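PDB 2CNQ: phosphoribosylaminoimidazole-succinocarboxamide synthase from Saccharomyces cerevisiae, which catalyses the ATP-dependent joining of L-aspartate to the carboxylate of CAIR, giving SAICAR in de novo purine biosynthesis. Local coordinates for residues L187-Y199 against T216-I229. Residues are numbered along the deposited sequence; the frame is centred on the assembly and turned at random. Where two conformers were deposited one is given.
Sequences LSRRVAELAVKLY and TKFEFGIDEKTNEI. With AMZ (aminoimidazole 4-carboxamide ribonucleotide), chain C; ADP (adenosine-5'-diphosphate), chain B; SO4 (sulfate ion), chain K.
Phe220 pushes its ring edge-on into the helix between Val191 and Ala195: CE2 lies 3.5 Å from Val191 O, and CZ comes within 3.8 Å of Ala195 CA. One helical turn further, the edge of Phe218 meets Ala195, CE2 lying 3.5 Å from Ala195 O. Ala195, with only a methyl group, probably allows both rings this close to the backbone. Leu194 CD2 meets Ile229 CG2 tip to tip at 3.6 Å. In this dense part helix 185-209 packs across a β-hairpin of the mixed sheet, strands 211-223 and 228-245. Strand alternation turns Lys217 and Glu219 to the other face, where Lys217 lines the AMZ pocket and Glu219 OE2 accepts a 2.6 Å hydrogen bond from ADP O2'. Toward the hairpin turn, which closes with a G1 β-bulge (Asn227 and Glu228 facing Asp223), polar contacts near solvent take over. Bent at chi3 (63°), Arg190 turns its NH1/NH2 end to Asn227 and donates two bent hydrogen bonds, NH1 to Asn227 OD1 (2.9 Å) and NH2 to Asn227 O (3.0 Å), each from above the carbonyl plane. A leucine in place of Arg190 would probably leave both Asn227 oxygens without these donors and the turn less firmly tied to the helix. Ile229 CD1 lies against one guanidinium face, offset toward its rim.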
# COMPACT_ATOMS: atom_id res chain seq x y z
N LEU A 187 10.19 -15.14 13.08
CA LEU A 187 9.44 -13.98 12.71
C LEU A 187 9.07 -14.02 11.26
O LEU A 187 7.96 -13.69 10.90
CB LEU A 187 10.22 -12.73 13.04
CG LEU A 187 9.48 -11.45 12.71
CD1 LEU A 187 8.17 -11.34 13.46
CD2 LEU A 187 10.38 -10.27 13.00
N SER A 188 9.97 -14.44 10.40
CA SER A 188 9.65 -14.48 8.99
C SER A 188 8.50 -15.40 8.71
O SER A 188 7.66 -15.11 7.90
CB SER A 188 10.86 -14.97 8.21
OG SER A 188 10.65 -14.96 6.80
N ARG A 189 8.46 -16.55 9.37
CA ARG A 189 7.36 -17.44 9.15
C ARG A 189 6.09 -16.81 9.67
O ARG A 189 5.07 -16.93 9.03
CB ARG A 189 7.60 -18.76 9.85
CG ARG A 189 6.51 -19.76 9.52
CD ARG A 189 6.66 -20.97 10.32
NE ARG A 189 5.75 -22.03 9.95
CZ ARG A 189 6.04 -23.02 9.13
NH1 ARG A 189 5.13 -23.94 8.88
NH2 ARG A 189 7.22 -23.10 8.55
N ARG A 190 6.14 -16.17 10.82
CA ARG A 190 4.97 -15.55 11.34
C ARG A 190 4.48 -14.48 10.40
O ARG A 190 3.29 -14.34 10.19
CB ARG A 190 5.24 -14.92 12.68
CG ARG A 190 5.43 -15.91 13.76
CD ARG A 190 5.92 -15.26 15.00
NE ARG A 190 4.96 -14.31 15.51
CZ ARG A 190 5.23 -13.33 16.35
NH1 ARG A 190 6.47 -13.10 16.76
NH2 ARG A 190 4.25 -12.55 16.78
N VAL A 191 5.39 -13.71 9.86
CA VAL A 191 5.07 -12.69 8.90
C VAL A 191 4.41 -13.33 7.71
O VAL A 191 3.36 -12.85 7.26
CB VAL A 191 6.33 -11.96 8.48
CG1 VAL A 191 6.14 -11.17 7.23
CG2 VAL A 191 6.81 -11.10 9.62
N ALA A 192 4.98 -14.37 7.18
CA ALA A 192 4.42 -14.99 6.02
C ALA A 192 3.04 -15.48 6.26
O ALA A 192 2.15 -15.30 5.46
CB ALA A 192 5.29 -16.17 5.63
N GLU A 193 2.85 -16.14 7.38
CA GLU A 193 1.58 -16.73 7.62
C GLU A 193 0.54 -15.69 7.88
O GLU A 193 -0.56 -15.81 7.39
CB GLU A 193 1.66 -17.71 8.74
CG GLU A 193 2.45 -18.91 8.33
CD GLU A 193 2.42 -20.00 9.32
OE1 GLU A 193 2.91 -21.08 8.99
OE2 GLU A 193 1.95 -19.77 10.44
N LEU A 194 0.89 -14.66 8.60
CA LEU A 194 -0.07 -13.63 8.89
C LEU A 194 -0.40 -12.91 7.63
O LEU A 194 -1.55 -12.61 7.37
CB LEU A 194 0.50 -12.67 9.90
CG LEU A 194 -0.37 -11.48 10.23
CD1 LEU A 194 -1.70 -11.94 10.78
CD2 LEU A 194 0.32 -10.60 11.20
N ALA A 195 0.59 -12.59 6.84
CA ALA A 195 0.33 -11.86 5.63
C ALA A 195 -0.61 -12.63 4.74
O ALA A 195 -1.51 -12.06 4.17
CB ALA A 195 1.62 -11.57 4.93
N VAL A 196 -0.38 -13.92 4.58
CA VAL A 196 -1.24 -14.70 3.74
C VAL A 196 -2.62 -14.75 4.33
O VAL A 196 -3.59 -14.67 3.62
CB VAL A 196 -0.67 -16.08 3.49
CG1 VAL A 196 -1.70 -17.01 2.93
CG2 VAL A 196 0.52 -15.94 2.57
N LYS A 197 -2.72 -14.88 5.63
CA LYS A 197 -4.01 -14.93 6.26
C LYS A 197 -4.78 -13.65 6.02
O LYS A 197 -5.93 -13.68 5.66
CB LYS A 197 -3.82 -15.16 7.73
CG LYS A 197 -5.10 -15.50 8.41
CD LYS A 197 -4.90 -15.76 9.87
CE LYS A 197 -4.24 -17.07 10.13
NZ LYS A 197 -4.43 -17.46 11.55
N LEU A 198 -4.12 -12.52 6.23
CA LEU A 198 -4.76 -11.25 6.01
C LEU A 198 -5.15 -11.11 4.58
O LEU A 198 -6.24 -10.71 4.26
CB LEU A 198 -3.88 -10.11 6.44
CG LEU A 198 -3.45 -10.09 7.89
CD1 LEU A 198 -2.53 -8.94 8.13
CD2 LEU A 198 -4.63 -10.04 8.81
N TYR A 199 -4.23 -11.40 3.70
CA TYR A 199 -4.52 -11.29 2.31
C TYR A 199 -5.70 -12.14 1.93
O TYR A 199 -6.57 -11.69 1.24
CB TYR A 199 -3.32 -11.70 1.47
CG TYR A 199 -3.68 -11.89 0.05
CD1 TYR A 199 -3.75 -10.83 -0.79
CD2 TYR A 199 -3.97 -13.13 -0.42
CE1 TYR A 199 -4.15 -11.01 -2.10
CE2 TYR A 199 -4.37 -13.32 -1.71
CZ TYR A 199 -4.46 -12.25 -2.55
OH TYR A 199 -4.87 -12.52 -3.80
N THR A 216 -0.54 -7.69 -3.12
CA THR A 216 -0.51 -6.55 -2.27
C THR A 216 0.76 -6.56 -1.49
O THR A 216 1.34 -7.59 -1.26
CB THR A 216 -1.70 -6.54 -1.32
OG1 THR A 216 -1.87 -5.26 -0.77
CG2 THR A 216 -1.58 -7.52 -0.21
N LYS A 217 1.15 -5.39 -1.05
CA LYS A 217 2.26 -5.19 -0.17
C LYS A 217 1.78 -4.68 1.12
O LYS A 217 1.19 -3.61 1.19
CB LYS A 217 3.23 -4.22 -0.80
CG LYS A 217 4.45 -3.94 0.03
CD LYS A 217 4.32 -2.85 1.05
CE LYS A 217 4.22 -1.50 0.43
NZ LYS A 217 3.96 -0.43 1.42
N PHE A 218 2.01 -5.44 2.16
CA PHE A 218 1.79 -5.01 3.51
C PHE A 218 3.11 -4.55 4.08
O PHE A 218 4.15 -4.97 3.64
CB PHE A 218 1.29 -6.14 4.37
CG PHE A 218 -0.01 -6.73 3.97
CD1 PHE A 218 -1.15 -5.98 3.91
CD2 PHE A 218 -0.10 -8.07 3.70
CE1 PHE A 218 -2.35 -6.56 3.63
CE2 PHE A 218 -1.30 -8.66 3.40
CZ PHE A 218 -2.42 -7.91 3.37
N GLU A 219 3.02 -3.77 5.12
CA GLU A 219 4.11 -3.52 5.99
C GLU A 219 3.71 -3.87 7.37
O GLU A 219 2.61 -3.60 7.80
CB GLU A 219 4.56 -2.08 5.94
CG GLU A 219 5.05 -1.70 4.59
CD GLU A 219 5.74 -0.38 4.51
OE1 GLU A 219 5.82 0.14 3.38
OE2 GLU A 219 6.18 0.11 5.56
N PHE A 220 4.63 -4.50 8.04
CA PHE A 220 4.43 -4.91 9.40
C PHE A 220 5.48 -4.31 10.28
O PHE A 220 6.63 -4.18 9.90
CB PHE A 220 4.60 -6.42 9.51
CG PHE A 220 3.55 -7.28 8.86
CD1 PHE A 220 2.32 -6.80 8.45
CD2 PHE A 220 3.78 -8.63 8.69
CE1 PHE A 220 1.40 -7.67 7.90
CE2 PHE A 220 2.82 -9.47 8.17
CZ PHE A 220 1.65 -8.99 7.80
N GLY A 221 5.07 -4.00 11.47
CA GLY A 221 5.94 -3.71 12.55
C GLY A 221 5.92 -4.82 13.53
O GLY A 221 5.18 -5.79 13.41
N ILE A 222 6.75 -4.67 14.54
CA ILE A 222 6.83 -5.64 15.57
C ILE A 222 6.90 -4.90 16.86
O ILE A 222 7.71 -4.03 17.06
CB ILE A 222 8.04 -6.57 15.35
CG1 ILE A 222 8.13 -7.63 16.44
CG2 ILE A 222 9.35 -5.81 15.23
CD1 ILE A 222 7.09 -8.67 16.36
N ASP A 223 6.01 -5.26 17.76
CA ASP A 223 6.04 -4.74 19.10
C ASP A 223 6.70 -5.78 19.91
O ASP A 223 6.11 -6.81 20.27
CB ASP A 223 4.63 -4.51 19.62
CG ASP A 223 4.63 -4.01 21.02
OD1 ASP A 223 5.66 -4.16 21.71
OD2 ASP A 223 3.61 -3.46 21.42
N GLU A 224 7.96 -5.52 20.20
CA GLU A 224 8.77 -6.52 20.87
C GLU A 224 8.41 -6.65 22.35
O GLU A 224 8.82 -7.61 23.00
CB GLU A 224 10.26 -6.25 20.61
CG GLU A 224 10.54 -5.92 19.15
CD GLU A 224 11.92 -6.30 18.66
OE1 GLU A 224 12.15 -7.50 18.40
OE2 GLU A 224 12.76 -5.40 18.52
N LYS A 225 7.61 -5.73 22.88
CA LYS A 225 7.16 -5.82 24.27
C LYS A 225 6.03 -6.82 24.42
O LYS A 225 5.99 -7.57 25.39
CB LYS A 225 6.72 -4.45 24.77
CG LYS A 225 7.79 -3.37 24.67
CD LYS A 225 7.50 -2.08 25.37
CE LYS A 225 8.65 -1.10 25.35
NZ LYS A 225 6.25 -0.61 26.87
N THR A 226 5.11 -6.85 23.46
CA THR A 226 3.97 -7.77 23.49
C THR A 226 4.15 -8.97 22.54
O THR A 226 3.32 -9.86 22.49
CB THR A 226 2.70 -7.02 23.07
OG1 THR A 226 2.88 -6.50 21.75
CG2 THR A 226 2.41 -5.86 24.02
N ASN A 227 5.25 -8.97 21.79
CA ASN A 227 5.47 -9.95 20.74
C ASN A 227 4.29 -10.06 19.81
O ASN A 227 3.89 -11.13 19.37
CB ASN A 227 5.79 -11.32 21.28
CG ASN A 227 6.39 -12.22 20.23
OD1 ASN A 227 7.02 -11.76 19.28
ND2 ASN A 227 6.23 -13.51 20.42
N GLU A 228 3.94 -8.86 19.31
CA GLU A 228 2.88 -8.79 18.30
C GLU A 228 3.34 -8.15 17.06
O GLU A 228 3.95 -7.11 17.12
CB GLU A 228 1.69 -8.04 18.92
CG GLU A 228 1.01 -8.85 20.06
CD GLU A 228 -0.13 -8.10 20.69
OE1 GLU A 228 -1.29 -8.51 20.52
OE2 GLU A 228 0.15 -7.07 21.34
N ILE A 229 2.99 -8.74 15.92
CA ILE A 229 3.14 -8.13 14.64
C ILE A 229 2.05 -7.09 14.52
O ILE A 229 0.93 -7.29 14.94
CB ILE A 229 3.08 -9.16 13.56
CG1 ILE A 229 4.26 -10.10 13.67
CG2 ILE A 229 3.07 -8.51 12.21
CD1 ILE A 229 4.16 -11.30 12.78
O5 AMZ C . 5.48 0.32 -2.24
C6 AMZ C . 6.20 -0.64 -2.45
N2 AMZ C . 7.49 -0.66 -2.16
C3A AMZ C . 5.66 -1.85 -3.04
C7A AMZ C . 4.37 -2.03 -3.46
N3 AMZ C . 3.28 -1.25 -3.38
N1 AMZ C . 6.37 -2.96 -3.29
C5 AMZ C . 5.55 -3.82 -3.84
N AMZ C . 4.32 -3.26 -3.96
C1 AMZ C . 3.14 -3.93 -4.45
C2 AMZ C . 2.85 -3.66 -5.90
C3 AMZ C . 2.09 -4.90 -6.30
O2 AMZ C . 0.76 -4.72 -5.85
O1 AMZ C . 2.11 -2.46 -6.03
O AMZ C . 3.41 -5.30 -4.39
C AMZ C . 2.79 -5.96 -5.47
C4 AMZ C . 3.79 -6.77 -6.23
O3 AMZ C . 4.59 -5.88 -7.00
P AMZ C . 5.62 -6.50 -8.05
OP1 AMZ C . 6.73 -7.12 -7.26
O4 AMZ C . 6.08 -5.31 -8.84
OP2 AMZ C . 4.93 -7.53 -8.88
PB ADP B . 7.79 5.00 0.82
O1B ADP B . 6.80 4.03 0.38
O2B ADP B . 8.98 4.36 1.42
O3B ADP B . 8.25 5.99 -0.13
PA ADP B . 5.67 6.35 2.17
O1A ADP B . 4.71 5.28 1.95
O2A ADP B . 5.54 7.59 1.43
O3A ADP B . 7.14 5.81 2.02
O5' ADP B . 5.71 6.76 3.69
C5' ADP B . 5.49 5.88 4.77
C4' ADP B . 6.79 5.63 5.48
O4' ADP B . 6.46 5.42 6.85
C3' ADP B . 7.48 4.37 5.04
O3' ADP B . 8.86 4.47 5.30
C2' ADP B . 6.91 3.34 5.97
O2' ADP B . 7.68 2.19 6.08
C1' ADP B . 6.87 4.12 7.23
N9 ADP B . 5.95 3.67 8.23
C8 ADP B . 4.72 3.19 8.03
N7 ADP B . 4.08 2.96 9.14
C5 ADP B . 4.94 3.31 10.11
C6 ADP B . 4.87 3.35 11.52
N6 ADP B . 3.78 2.98 12.17
N1 ADP B . 5.96 3.70 12.21
C2 ADP B . 7.04 4.11 11.55
N3 ADP B . 7.19 4.19 10.24
C4 ADP B . 6.13 3.78 9.54
S SO4 K . 3.15 0.54 24.52
O1 SO4 K . 4.49 0.30 23.98
O2 SO4 K . 2.27 -0.53 24.07
O3 SO4 K . 3.21 0.59 25.98
O4 SO4 K . 2.64 1.80 23.99
O HOH W 1 1.52 -11.31 16.11